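Local coordinates for protein carbonic anhydrase (Porphyridium purpureum, PDB 1DDZ) that probably catalyses the reversible hydration of carbon dioxide to hydrogencarbonate, as a zinc-dependent carbonic anhydrase of the beta class, at residues A[324-329]-A[354-359]; A[218-223]-A[296-301]; A[22-27]-A[430-435]. One frame throughout, in Å; residues are numbered along the deposited sequence.

Contact 1. Residues A[324-329]-A[354-359]. With ZN (zinc ion), chain D.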
ATOM      1  N   LEU A 324       2.145  22.286   1.201  1.00 13.30           N
ATOM      2  CA  LEU A 324       1.660  21.005   0.773  1.00 13.00           C
ATOM      3  C   LEU A 324       0.206  21.100   1.217  1.00 15.26           C
ATOM      4  O   LEU A 324      -0.074  21.441   2.378  1.00 11.67           O
ATOM      5  CB  LEU A 324       2.315  19.868   1.552  1.00  9.42           C
ATOM      6  CG  LEU A 324       2.278  18.407   1.048  1.00 11.91           C
ATOM      7  CD1 LEU A 324       2.199  17.491   2.232  1.00  7.00           C
ATOM      8  CD2 LEU A 324       1.191  18.085   0.060  1.00  7.00           C
ATOM      9  N   TRP A 325      -0.702  20.801   0.297  1.00 12.35           N
ATOM     10  CA  TRP A 325      -2.117  20.806   0.582  1.00 11.15           C
ATOM     11  C   TRP A 325      -2.604  19.375   0.402  1.00 12.64           C
ATOM     12  O   TRP A 325      -2.373  18.788  -0.656  1.00 14.28           O
ATOM     13  CB  TRP A 325      -2.834  21.712  -0.411  1.00  7.05           C
ATOM     14  CG  TRP A 325      -4.278  21.910  -0.109  1.00 14.81           C
ATOM     15  CD1 TRP A 325      -5.309  21.046  -0.374  1.00 15.98           C
ATOM     16  CD2 TRP A 325      -4.874  23.082   0.455  1.00 12.79           C
ATOM     17  NE1 TRP A 325      -6.508  21.624  -0.022  1.00 15.57           N
ATOM     18  CE2 TRP A 325      -6.265  22.872   0.486  1.00 14.53           C
ATOM     19  CE3 TRP A 325      -4.361  24.294   0.934  1.00 17.16           C
ATOM     20  CZ2 TRP A 325      -7.158  23.838   0.971  1.00 18.44           C
ATOM     21  CZ3 TRP A 325      -5.248  25.249   1.418  1.00 19.40           C
ATOM     22  CH2 TRP A 325      -6.632  25.012   1.431  1.00 18.02           C
ATOM     23  N   ILE A 326      -3.206  18.793   1.443  1.00 10.50           N
ATOM     24  CA  ILE A 326      -3.766  17.449   1.383  1.00  8.66           C
ATOM     25  C   ILE A 326      -5.288  17.615   1.438  1.00 12.05           C
ATOM     26  O   ILE A 326      -5.839  17.984   2.478  1.00 15.54           O
ATOM     27  CB  ILE A 326      -3.297  16.596   2.552  1.00  7.00           C
ATOM     28  CG1 ILE A 326      -1.769  16.532   2.522  1.00  9.73           C
ATOM     29  CG2 ILE A 326      -3.971  15.214   2.484  1.00  7.00           C
ATOM     30  CD1 ILE A 326      -1.111  16.091   3.818  1.00  8.77           C
ATOM     31  N   GLY A 327      -5.960  17.382   0.315  1.00 10.54           N
ATOM     32  CA  GLY A 327      -7.392  17.558   0.255  1.00  7.00           C
ATOM     33  C   GLY A 327      -8.146  16.349  -0.218  1.00 10.69           C
ATOM     34  O   GLY A 327      -7.556  15.286  -0.429  1.00  7.86           O
ATOM     35  N   CYS A 328      -9.455  16.499  -0.372  1.00  9.67           N
ATOM     36  CA  CYS A 328     -10.304  15.402  -0.796  1.00 11.13           C
ATOM     37  C   CYS A 328     -10.482  15.354  -2.301  1.00 11.74           C
ATOM     38  O   CYS A 328     -10.604  16.391  -2.939  1.00 11.43           O
ATOM     39  CB  CYS A 328     -11.675  15.514  -0.124  1.00  9.48           C
ATOM     40  SG  CYS A 328     -12.779  14.133  -0.581  1.00 17.81           S
ATOM     41  N   ALA A 329     -10.589  14.157  -2.855  1.00 15.20           N
ATOM     42  CA  ALA A 329     -10.765  13.986  -4.289  1.00 15.61           C
ATOM     43  C   ALA A 329     -12.015  14.679  -4.841  1.00 19.96           C
ATOM     44  O   ALA A 329     -12.120  14.887  -6.035  1.00 20.02           O
ATOM     45  CB  ALA A 329     -10.712  12.535  -4.665  1.00 13.52           C
ATOM     46  N   ASN A 354      -9.755  13.060   2.275  1.00  9.66           N
ATOM     47  CA  ASN A 354      -8.500  13.650   2.744  1.00  9.52           C
ATOM     48  C   ASN A 354      -7.810  12.924   3.887  1.00 10.96           C
ATOM     49  O   ASN A 354      -7.426  13.550   4.891  1.00 12.90           O
ATOM     50  CB  ASN A 354      -8.686  15.142   3.077  1.00 10.42           C
ATOM     51  CG  ASN A 354      -9.965  15.425   3.857  1.00 13.47           C
ATOM     52  OD1 ASN A 354     -11.019  15.617   3.262  1.00 15.36           O
ATOM     53  ND2 ASN A 354      -9.875  15.445   5.181  1.00  7.00           N
ATOM     54  N   GLN A 355      -7.618  11.612   3.695  1.00 10.05           N
ATOM     55  CA  GLN A 355      -6.990  10.730   4.680  1.00 12.08           C
ATOM     56  C   GLN A 355      -5.469  10.852   4.724  1.00 15.06           C
ATOM     57  O   GLN A 355      -4.813  11.088   3.688  1.00 12.59           O
ATOM     58  CB  GLN A 355      -7.326   9.274   4.388  1.00 13.60           C
ATOM     59  CG  GLN A 355      -8.779   8.885   4.497  1.00 14.66           C
ATOM     60  CD  GLN A 355      -9.263   8.900   5.910  1.00 20.45           C
ATOM     61  OE1 GLN A 355      -9.508   9.962   6.486  1.00 21.79           O
ATOM     62  NE2 GLN A 355      -9.452   7.730   6.468  1.00 19.70           N
ATOM     63  N   CYS A 356      -4.930  10.727   5.937  1.00 13.32           N
ATOM     64  CA  CYS A 356      -3.487  10.771   6.186  1.00 11.53           C
ATOM     65  C   CYS A 356      -3.178   9.552   7.031  1.00  8.92           C
ATOM     66  O   CYS A 356      -2.744   9.684   8.174  1.00 12.60           O
ATOM     67  CB  CYS A 356      -3.093  12.036   6.960  1.00  8.05           C
ATOM     68  SG  CYS A 356      -3.329  13.532   6.055  1.00  8.84           S
ATOM     69  N   ILE A 357      -3.444   8.373   6.477  1.00  7.00           N
ATOM     70  CA  ILE A 357      -3.224   7.115   7.151  1.00  7.00           C
ATOM     71  C   ILE A 357      -1.741   6.968   7.506  1.00 11.74           C
ATOM     72  O   ILE A 357      -0.871   7.329   6.709  1.00 11.20           O
ATOM     73  CB  ILE A 357      -3.752   5.988   6.269  1.00  7.00           C
ATOM     74  CG1 ILE A 357      -5.266   6.174   6.095  1.00  7.00           C
ATOM     75  CG2 ILE A 357      -3.397   4.640   6.836  1.00  7.00           C
ATOM     76  CD1 ILE A 357      -5.874   5.416   4.928  1.00  7.16           C
ATOM     77  N   HIS A 358      -1.463   6.508   8.732  1.00 10.93           N
ATOM     78  CA  HIS A 358      -0.093   6.353   9.244  1.00 11.69           C
ATOM     79  C   HIS A 358       0.862   5.671   8.285  1.00 10.78           C
ATOM     80  O   HIS A 358       1.975   6.144   8.066  1.00  8.37           O
ATOM     81  CB  HIS A 358      -0.065   5.534  10.544  1.00 12.48           C
ATOM     82  CG  HIS A 358      -0.737   6.196  11.701  1.00  8.84           C
ATOM     83  ND1 HIS A 358      -0.369   7.441  12.147  1.00 10.66           N
ATOM     84  CD2 HIS A 358      -1.720   5.772  12.527  1.00  7.00           C
ATOM     85  CE1 HIS A 358      -1.090   7.761  13.205  1.00 11.80           C
ATOM     86  NE2 HIS A 358      -1.917   6.763  13.455  1.00 11.11           N
ATOM     87  N   SER A 359       0.420   4.538   7.744  1.00  9.55           N
ATOM     88  CA  SER A 359       1.223   3.739   6.847  1.00 11.85           C
ATOM     89  C   SER A 359       0.913   3.854   5.357  1.00 10.56           C
ATOM     90  O   SER A 359       1.343   3.022   4.595  1.00 11.32           O
ATOM     91  CB  SER A 359       1.100   2.301   7.271  1.00  9.77           C
ATOM     92  OG  SER A 359      -0.243   2.041   7.600  1.00 11.85           O
TER
HETATM   93 ZN    ZN D   2     -14.928  14.849  -0.062  1.00 13.52          ZN
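Cys328 and Asn354 meet beside the zinc ion, where the carbonyl oxygen OD1 of Asn354 rests 3.5 Å from CB of Cys328. The thiolate end of that cysteine belongs to the metal: with SG anti to the backbone N (chi1 -178°), it binds zinc at an SG-to-zinc distance of 2.3 Å. Asp330, His384 and Cys387 complete the four-ligand site, a set of ligands in which an aspartate joins the two cysteines and one histidine. Behind the metal ligand, Asn354 leans its CB on the backbone of Gly327, 3.6 Å from the carbonyl carbon. Asparagine suits this turn because the chain bends there with a positive phi of 36°, a conformation that asparagine accepts more readily than most residues. Gly327 fits for another reason: a CB there would point away from the loop and come within 3.2 Å of Trp325 NE1. Farther along, the contact turns apolar, as CG2 of Ile326 approaches the sulfur SG of Cys356 to 4.0 Å, with CD1 of the same isoleucine almost as near. The touching here is van der Waals in kind, while the polar groups of the loop look elsewhere: Cys356 N bonds to Gln441, and Gln355 to Asn351 and Asn437. The strand 323-328 runs in the parallel part of its sheet, hydrogen-bonded between strands 346-351 and 378-384. The loop starts beside the end of the strand at Cys328, runs back past Ile326 against helix 426-447, and then departs toward helix 361-373.

Contact 2. Residues A[218-223]-A[296-301]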
ATOM      1  N   ASP A 218       2.607  25.769 -22.529  1.00 19.40           N
ATOM      2  CA  ASP A 218       1.505  26.023 -23.461  1.00 22.09           C
ATOM      3  C   ASP A 218       0.153  25.474 -22.973  1.00 24.09           C
ATOM      4  O   ASP A 218      -0.908  25.816 -23.516  1.00 22.55           O
ATOM      5  CB  ASP A 218       1.817  25.489 -24.873  1.00 25.34           C
ATOM      6  CG  ASP A 218       1.974  23.967 -24.927  1.00 29.61           C
ATOM      7  OD1 ASP A 218       2.306  23.465 -26.021  1.00 31.08           O
ATOM      8  OD2 ASP A 218       1.769  23.270 -23.908  1.00 29.38           O
ATOM      9  N   GLY A 219       0.203  24.607 -21.962  1.00 21.18           N
ATOM     10  CA  GLY A 219      -1.006  24.029 -21.410  1.00 19.95           C
ATOM     11  C   GLY A 219      -1.788  23.204 -22.408  1.00 18.67           C
ATOM     12  O   GLY A 219      -2.969  22.941 -22.202  1.00 21.02           O
ATOM     13  N   LYS A 220      -1.117  22.696 -23.435  1.00 18.73           N
ATOM     14  CA  LYS A 220      -1.800  21.930 -24.461  1.00 16.31           C
ATOM     15  C   LYS A 220      -1.732  20.450 -24.210  1.00 16.38           C
ATOM     16  O   LYS A 220      -0.653  19.870 -24.131  1.00 17.99           O
ATOM     17  CB  LYS A 220      -1.226  22.266 -25.835  1.00 20.37           C
ATOM     18  CG  LYS A 220      -2.022  21.678 -26.974  1.00 26.86           C
ATOM     19  CD  LYS A 220      -1.580  22.209 -28.318  1.00 31.96           C
ATOM     20  CE  LYS A 220      -2.656  21.898 -29.343  1.00 42.21           C
ATOM     21  NZ  LYS A 220      -2.400  22.398 -30.724  1.00 47.14           N
ATOM     22  N   LEU A 221      -2.891  19.823 -24.100  1.00 15.89           N
ATOM     23  CA  LEU A 221      -2.931  18.393 -23.846  1.00 17.01           C
ATOM     24  C   LEU A 221      -2.610  17.602 -25.107  1.00 19.09           C
ATOM     25  O   LEU A 221      -3.169  17.884 -26.173  1.00 20.87           O
ATOM     26  CB  LEU A 221      -4.305  17.978 -23.329  1.00 15.07           C
ATOM     27  CG  LEU A 221      -4.763  18.529 -21.979  1.00 13.70           C
ATOM     28  CD1 LEU A 221      -6.181  18.020 -21.739  1.00 11.91           C
ATOM     29  CD2 LEU A 221      -3.836  18.097 -20.847  1.00  7.00           C
ATOM     30  N   ARG A 222      -1.703  16.628 -24.980  1.00 17.48           N
ATOM     31  CA  ARG A 222      -1.299  15.766 -26.090  1.00 13.24           C
ATOM     32  C   ARG A 222      -1.865  14.397 -25.795  1.00 15.35           C
ATOM     33  O   ARG A 222      -1.909  13.970 -24.633  1.00 15.84           O
ATOM     34  CB  ARG A 222       0.212  15.664 -26.192  1.00 16.67           C
ATOM     35  CG  ARG A 222       0.966  16.930 -25.966  1.00 12.89           C
ATOM     36  CD  ARG A 222       0.647  17.972 -26.969  1.00 19.75           C
ATOM     37  NE  ARG A 222       1.633  19.038 -26.852  1.00 28.26           N
ATOM     38  CZ  ARG A 222       1.834  19.971 -27.773  1.00 30.24           C
ATOM     39  NH1 ARG A 222       1.106  19.966 -28.881  1.00 34.51           N
ATOM     40  NH2 ARG A 222       2.775  20.894 -27.598  1.00 27.10           N
ATOM     41  N   ASP A 223      -2.232  13.675 -26.841  1.00 14.51           N
ATOM     42  CA  ASP A 223      -2.853  12.369 -26.683  1.00 14.81           C
ATOM     43  C   ASP A 223      -1.879  11.212 -26.521  1.00 16.17           C
ATOM     44  O   ASP A 223      -0.867  11.166 -27.193  1.00 18.90           O
ATOM     45  CB  ASP A 223      -3.760  12.131 -27.884  1.00 14.36           C
ATOM     46  CG  ASP A 223      -4.780  11.070 -27.648  1.00 15.24           C
ATOM     47  OD1 ASP A 223      -4.839  10.542 -26.524  1.00 23.79           O
ATOM     48  OD2 ASP A 223      -5.538  10.761 -28.601  1.00 18.42           O
ATOM     49  N   ASN A 296     -11.825  21.211 -26.063  1.00 19.01           N
ATOM     50  CA  ASN A 296     -12.160  22.045 -24.908  1.00 18.82           C
ATOM     51  C   ASN A 296     -10.880  22.637 -24.334  1.00 18.80           C
ATOM     52  O   ASN A 296     -10.808  23.833 -24.035  1.00 20.14           O
ATOM     53  CB  ASN A 296     -12.856  21.212 -23.851  1.00 22.34           C
ATOM     54  CG  ASN A 296     -14.191  20.716 -24.314  1.00 26.24           C
ATOM     55  OD1 ASN A 296     -14.696  21.179 -25.331  1.00 31.44           O
ATOM     56  ND2 ASN A 296     -14.752  19.736 -23.613  1.00 28.89           N
ATOM     57  N   ASN A 297      -9.846  21.810 -24.202  1.00 17.92           N
ATOM     58  CA  ASN A 297      -8.567  22.306 -23.704  1.00 15.23           C
ATOM     59  C   ASN A 297      -8.064  23.439 -24.592  1.00 13.64           C
ATOM     60  O   ASN A 297      -7.557  24.449 -24.098  1.00 14.84           O
ATOM     61  CB  ASN A 297      -7.532  21.179 -23.646  1.00 14.35           C
ATOM     62  CG  ASN A 297      -6.125  21.695 -23.387  1.00 14.12           C
ATOM     63  OD1 ASN A 297      -5.822  22.209 -22.307  1.00 14.39           O
ATOM     64  ND2 ASN A 297      -5.258  21.566 -24.379  1.00 13.11           N
ATOM     65  N   GLU A 298      -8.256  23.295 -25.901  1.00 16.65           N
ATOM     66  CA  GLU A 298      -7.837  24.315 -26.856  1.00 18.34           C
ATOM     67  C   GLU A 298      -8.601  25.621 -26.678  1.00 20.18           C
ATOM     68  O   GLU A 298      -8.005  26.689 -26.707  1.00 21.38           O
ATOM     69  CB  GLU A 298      -7.992  23.806 -28.288  1.00 21.33           C
ATOM     70  CG  GLU A 298      -7.354  24.720 -29.357  1.00 23.41           C
ATOM     71  CD  GLU A 298      -5.846  24.912 -29.182  1.00 28.06           C
ATOM     72  OE1 GLU A 298      -5.334  25.986 -29.565  1.00 28.96           O
ATOM     73  OE2 GLU A 298      -5.163  23.994 -28.670  1.00 29.70           O
ATOM     74  N   ASN A 299      -9.918  25.545 -26.489  1.00 22.41           N
ATOM     75  CA  ASN A 299     -10.723  26.762 -26.295  1.00 26.71           C
ATOM     76  C   ASN A 299     -10.202  27.474 -25.061  1.00 27.17           C
ATOM     77  O   ASN A 299      -9.922  28.677 -25.086  1.00 28.92           O
ATOM     78  CB  ASN A 299     -12.213  26.443 -26.111  1.00 31.52           C
ATOM     79  CG  ASN A 299     -12.857  25.864 -27.360  1.00 40.32           C
ATOM     80  OD1 ASN A 299     -13.943  25.287 -27.295  1.00 43.36           O
ATOM     81  ND2 ASN A 299     -12.190  26.011 -28.511  1.00 48.90           N
ATOM     82  N   TRP A 300     -10.010  26.695 -24.000  1.00 27.55           N
ATOM     83  CA  TRP A 300      -9.485  27.206 -22.744  1.00 25.93           C
ATOM     84  C   TRP A 300      -8.177  27.969 -22.972  1.00 28.90           C
ATOM     85  O   TRP A 300      -8.043  29.118 -22.541  1.00 31.28           O
ATOM     86  CB  TRP A 300      -9.259  26.058 -21.762  1.00 23.83           C
ATOM     87  CG  TRP A 300      -8.532  26.480 -20.541  1.00 27.16           C
ATOM     88  CD1 TRP A 300      -8.999  27.303 -19.549  1.00 30.27           C
ATOM     89  CD2 TRP A 300      -7.162  26.187 -20.206  1.00 28.68           C
ATOM     90  NE1 TRP A 300      -7.997  27.553 -18.632  1.00 31.16           N
ATOM     91  CE2 TRP A 300      -6.861  26.878 -19.013  1.00 28.78           C
ATOM     92  CE3 TRP A 300      -6.160  25.409 -20.809  1.00 23.84           C
ATOM     93  CZ2 TRP A 300      -5.606  26.815 -18.408  1.00 23.34           C
ATOM     94  CZ3 TRP A 300      -4.921  25.348 -20.210  1.00 24.33           C
ATOM     95  CH2 TRP A 300      -4.651  26.045 -19.022  1.00 27.07           C
ATOM     96  N   ARG A 301      -7.223  27.339 -23.652  1.00 28.18           N
ATOM     97  CA  ARG A 301      -5.939  27.969 -23.930  1.00 27.76           C
ATOM     98  C   ARG A 301      -6.079  29.307 -24.634  1.00 28.19           C
ATOM     99  O   ARG A 301      -5.461  30.272 -24.225  1.00 29.67           O
ATOM    100  CB  ARG A 301      -5.075  27.075 -24.801  1.00 27.09           C
ATOM    101  CG  ARG A 301      -4.658  25.782 -24.179  1.00 27.95           C
ATOM    102  CD  ARG A 301      -3.801  25.060 -25.166  1.00 32.48           C
ATOM    103  NE  ARG A 301      -2.738  25.950 -25.608  1.00 40.07           N
ATOM    104  CZ  ARG A 301      -2.450  26.204 -26.876  1.00 41.40           C
ATOM    105  NH1 ARG A 301      -3.147  25.631 -27.843  1.00 44.24           N
ATOM    106  NH2 ARG A 301      -1.456  27.029 -27.173  1.00 45.71           N
TER
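Arg301 presents a flat guanidinium to the loop that enters strand 222-227: Lys220 CB lies over one face, and Asp218 O and Glu298 OE2 come to its edge. Lys220 CB also sits 4.3 Å above the guanidinium plane of Arg222, over its centre, which puts one methylene against two flat cations. The third flat group, the Trp300 ring, is met in its plane by backbone oxygens, with Gly219 O 3.7 Å from CZ3. Arg301 NE donates to Asp218 O at 2.8 Å, a bond bent to 136° at the hydrogen. A turn at chi3 (52°) brings NE round to this carbonyl. Glycine is the fitting residue at 219, since its phi is positive and a CB would come only 3.1 Å from Trp300 CZ3. The turn is braced from within by an Asx turn, in which Asp218 OD2 accepts from Lys220 N at 3.0 Å, and by a salt bridge from Asp218 OD1 to Arg222 NH2. Leu221 packs on the side chain of Asn297, CG lying 3.7 Å from Asn297 CG and CD1 close to its CB, and the same leucine reaches Val212, Tyr214 and Val293. Trp300 in turn lies against helix 81-84 and Phe312. On the partly exposed side, the extended Lys220 chain passes Glu298 OE2, which forms a salt bridge of 2.7 Å with Arg301 NH1 and a long one with Lys220 NZ. Lys220 NZ also has a long, weak ion pair with Glu288. Glu298 probably offsets the repulsion between Lys220 NZ and Arg301 NH1, and they would favour its ionised form. The helix is therefore attached by a carbonyl bond and a charge network outside, and, inside, by Leu221 resting on Asn297 and the edge of Trp300 against Gly219 O.

Contact 3. Residues A[22-27]-A[430-435]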
ATOM      1  N   ALA A  22     -10.709  20.203  22.267  1.00 17.17           N
ATOM      2  CA  ALA A  22     -11.560  21.013  23.145  1.00 18.84           C
ATOM      3  C   ALA A  22     -11.940  22.315  22.435  1.00 19.37           C
ATOM      4  O   ALA A  22     -13.098  22.730  22.409  1.00 19.99           O
ATOM      5  CB  ALA A  22     -10.831  21.318  24.432  1.00 17.71           C
ATOM      6  N   LYS A  23     -10.960  22.926  21.790  1.00 21.31           N
ATOM      7  CA  LYS A  23     -11.203  24.163  21.066  1.00 22.12           C
ATOM      8  C   LYS A  23     -12.218  23.946  19.937  1.00 21.50           C
ATOM      9  O   LYS A  23     -13.113  24.765  19.727  1.00 22.53           O
ATOM     10  CB  LYS A  23      -9.877  24.733  20.542  1.00 25.00           C
ATOM     11  CG  LYS A  23     -10.022  25.947  19.648  1.00 31.97           C
ATOM     12  CD  LYS A  23      -8.666  26.510  19.220  1.00 43.78           C
ATOM     13  CE  LYS A  23      -8.801  27.349  17.945  1.00 48.43           C
ATOM     14  NZ  LYS A  23      -9.225  26.494  16.788  1.00 55.02           N
ATOM     15  N   LEU A  24     -12.125  22.817  19.249  1.00 20.54           N
ATOM     16  CA  LEU A  24     -13.049  22.531  18.147  1.00 20.44           C
ATOM     17  C   LEU A  24     -14.472  22.267  18.645  1.00 20.18           C
ATOM     18  O   LEU A  24     -15.439  22.847  18.166  1.00 16.28           O
ATOM     19  CB  LEU A  24     -12.541  21.329  17.335  1.00 21.27           C
ATOM     20  CG  LEU A  24     -13.508  20.579  16.413  1.00 22.97           C
ATOM     21  CD1 LEU A  24     -14.143  21.537  15.396  1.00 25.58           C
ATOM     22  CD2 LEU A  24     -12.747  19.466  15.707  1.00 26.81           C
ATOM     23  N   VAL A  25     -14.562  21.369  19.619  1.00 19.77           N
ATOM     24  CA  VAL A  25     -15.802  20.936  20.233  1.00 20.09           C
ATOM     25  C   VAL A  25     -16.609  22.055  20.923  1.00 20.97           C
ATOM     26  O   VAL A  25     -17.814  21.929  21.122  1.00 20.33           O
ATOM     27  CB  VAL A  25     -15.478  19.761  21.163  1.00 17.30           C
ATOM     28  CG1 VAL A  25     -16.497  19.601  22.226  1.00 27.48           C
ATOM     29  CG2 VAL A  25     -15.360  18.504  20.337  1.00 18.87           C
ATOM     30  N   ALA A  26     -15.949  23.167  21.228  1.00 20.03           N
ATOM     31  CA  ALA A  26     -16.616  24.300  21.850  1.00 22.98           C
ATOM     32  C   ALA A  26     -17.389  25.149  20.819  1.00 25.98           C
ATOM     33  O   ALA A  26     -18.113  26.063  21.197  1.00 27.05           O
ATOM     34  CB  ALA A  26     -15.600  25.162  22.580  1.00 20.33           C
ATOM     35  N   GLN A  27     -17.177  24.887  19.529  1.00 24.72           N
ATOM     36  CA  GLN A  27     -17.852  25.604  18.447  1.00 23.99           C
ATOM     37  C   GLN A  27     -18.811  24.602  17.823  1.00 23.58           C
ATOM     38  O   GLN A  27     -18.500  23.419  17.709  1.00 24.59           O
ATOM     39  CB  GLN A  27     -16.828  26.090  17.408  1.00 26.78           C
ATOM     40  CG  GLN A  27     -15.758  27.000  17.998  1.00 27.53           C
ATOM     41  CD  GLN A  27     -14.706  27.422  16.983  1.00 29.49           C
ATOM     42  OE1 GLN A  27     -14.817  28.481  16.344  1.00 30.13           O
ATOM     43  NE2 GLN A  27     -13.685  26.595  16.823  1.00 24.80           N
ATOM     44  N   LEU A 430     -22.725  14.765  10.379  1.00 16.18           N
ATOM     45  CA  LEU A 430     -21.755  14.420   9.351  1.00 13.08           C
ATOM     46  C   LEU A 430     -20.670  15.493   9.339  1.00 13.27           C
ATOM     47  O   LEU A 430     -19.479  15.215   9.268  1.00 17.77           O
ATOM     48  CB  LEU A 430     -22.393  14.439   7.968  1.00 12.26           C
ATOM     49  CG  LEU A 430     -21.821  13.628   6.779  1.00 18.79           C
ATOM     50  CD1 LEU A 430     -22.094  14.352   5.476  1.00 14.93           C
ATOM     51  CD2 LEU A 430     -20.335  13.327   6.902  1.00 17.09           C
ATOM     52  N   ASN A 431     -21.108  16.743   9.339  1.00 10.58           N
ATOM     53  CA  ASN A 431     -20.196  17.864   9.329  1.00  9.53           C
ATOM     54  C   ASN A 431     -19.272  17.905  10.521  1.00 11.79           C
ATOM     55  O   ASN A 431     -18.178  18.443  10.416  1.00 14.09           O
ATOM     56  CB  ASN A 431     -20.963  19.162   9.230  1.00  7.87           C
ATOM     57  CG  ASN A 431     -21.501  19.391   7.848  1.00 11.59           C
ATOM     58  OD1 ASN A 431     -22.090  20.411   7.586  1.00 19.62           O
ATOM     59  ND2 ASN A 431     -21.269  18.457   6.942  1.00  9.79           N
ATOM     60  N   ARG A 432     -19.698  17.368  11.661  1.00 10.47           N
ATOM     61  CA  ARG A 432     -18.837  17.355  12.846  1.00 11.12           C
ATOM     62  C   ARG A 432     -17.790  16.264  12.665  1.00  9.91           C
ATOM     63  O   ARG A 432     -16.610  16.462  12.982  1.00 10.03           O
ATOM     64  CB  ARG A 432     -19.637  17.101  14.131  1.00  9.91           C
ATOM     65  CG  ARG A 432     -18.776  17.093  15.400  1.00  7.00           C
ATOM     66  CD  ARG A 432     -18.068  18.431  15.602  1.00 10.25           C
ATOM     67  NE  ARG A 432     -18.563  19.110  16.797  1.00 15.21           N
ATOM     68  CZ  ARG A 432     -18.423  20.404  17.058  1.00  9.94           C
ATOM     69  NH1 ARG A 432     -17.814  21.210  16.204  1.00  7.00           N
ATOM     70  NH2 ARG A 432     -18.824  20.872  18.225  1.00 11.71           N
ATOM     71  N   LEU A 433     -18.233  15.118  12.165  1.00  9.87           N
ATOM     72  CA  LEU A 433     -17.344  13.979  11.909  1.00 13.01           C
ATOM     73  C   LEU A 433     -16.243  14.418  10.939  1.00 13.01           C
ATOM     74  O   LEU A 433     -15.083  14.049  11.082  1.00 15.85           O
ATOM     75  CB  LEU A 433     -18.133  12.838  11.266  1.00 13.02           C
ATOM     76  CG  LEU A 433     -17.758  11.357  11.435  1.00 15.91           C
ATOM     77  CD1 LEU A 433     -18.022  10.675  10.124  1.00  8.69           C
ATOM     78  CD2 LEU A 433     -16.330  11.143  11.876  1.00 11.61           C
ATOM     79  N   ILE A 434     -16.636  15.205   9.950  1.00 11.00           N
ATOM     80  CA  ILE A 434     -15.735  15.731   8.931  1.00 11.57           C
ATOM     81  C   ILE A 434     -14.677  16.616   9.589  1.00 11.39           C
ATOM     82  O   ILE A 434     -13.511  16.595   9.214  1.00 14.10           O
ATOM     83  CB  ILE A 434     -16.571  16.528   7.864  1.00  7.26           C
ATOM     84  CG1 ILE A 434     -17.347  15.558   6.983  1.00  7.00           C
ATOM     85  CG2 ILE A 434     -15.714  17.457   7.036  1.00  7.00           C
ATOM     86  CD1 ILE A 434     -18.130  16.267   5.930  1.00  7.00           C
ATOM     87  N   GLU A 435     -15.085  17.374  10.602  1.00 11.28           N
ATOM     88  CA  GLU A 435     -14.181  18.270  11.313  1.00  9.60           C
ATOM     89  C   GLU A 435     -13.176  17.495  12.151  1.00  8.52           C
ATOM     90  O   GLU A 435     -11.983  17.820  12.188  1.00  9.66           O
ATOM     91  CB  GLU A 435     -14.983  19.204  12.228  1.00 11.44           C
ATOM     92  CG  GLU A 435     -15.821  20.221  11.497  1.00  9.44           C
ATOM     93  CD  GLU A 435     -16.813  20.952  12.410  1.00  7.79           C
ATOM     94  OE1 GLU A 435     -17.249  20.362  13.406  1.00  9.81           O
ATOM     95  OE2 GLU A 435     -17.139  22.123  12.131  1.00  9.05           O
TER
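Helix 12-25 and the chain just beyond it lie against helix 426-447 through Arg432, whose guanidinium takes hold of the backbone oxygen of Gln27. The grip is end-on and uses two nitrogens for one acceptor: NH2 reaches Gln27 O at 2.6 Å and NH1 reaches Gln27 O at 2.8 Å. The oxygen lies close to the guanidinium plane, while the two donors come to it from opposite faces of the peptide plane. Arginine suits the task because it can satisfy a backbone carbonyl at the far end of a long chain and still have N-H groups to spend. CG of Arg432 is anti to the backbone N (chi1 -179°), and the chain then bends at chi2 and chi3 on its way across. This ties the chain leaving helix 12-25 to helix 426-447, and it is reinforced within the second helix, for Glu435, one turn on from Arg432, accepts from NH1 at OE1 on its syn side, 3.0 Å away and nearly straight at 162°. The salt bridge holds the guanidinium in its orientation, and Glu419 pairs with NE. Val25 CA covers one face of the same group. Leu24 supplies the apolar part, its CD1 lying 3.8 Å from Arg432 NH1 and 4.0 Å from Glu435 CB. Leu24 and Glu435 both touch Met478 of strand 476-481. The second carboxylate oxygen of Glu435, OE2, bonds to Gly30 N and to the hydroxyl of Tyr385, the neighbour in sequence of the zinc ligand His384, while Gln27 OE1 takes Met33 N.

In the fold
Starting from the N terminus, the chain first opens contact 3 at residues 22-27, on helix 12-25, and closes it some 400 residues later on helix 426-447. Contacts 2 and 1 both fall inside that long loop, one after the other and without crossing. Contact 2 joins the approach to strand 222-227, at the edge of the first sheet, to helix 292-307, and contact 1 then closes a short loop within the second sheet region. Contacts 1 and 3 come within about 6 Å at their nearest atoms, and helix 426-447, which carries one side of contact 3, also touches the 354-359 loop of contact 1. Contacts 2 and 3, with centres about 42 Å apart, lie on opposite sides of the chain's centre.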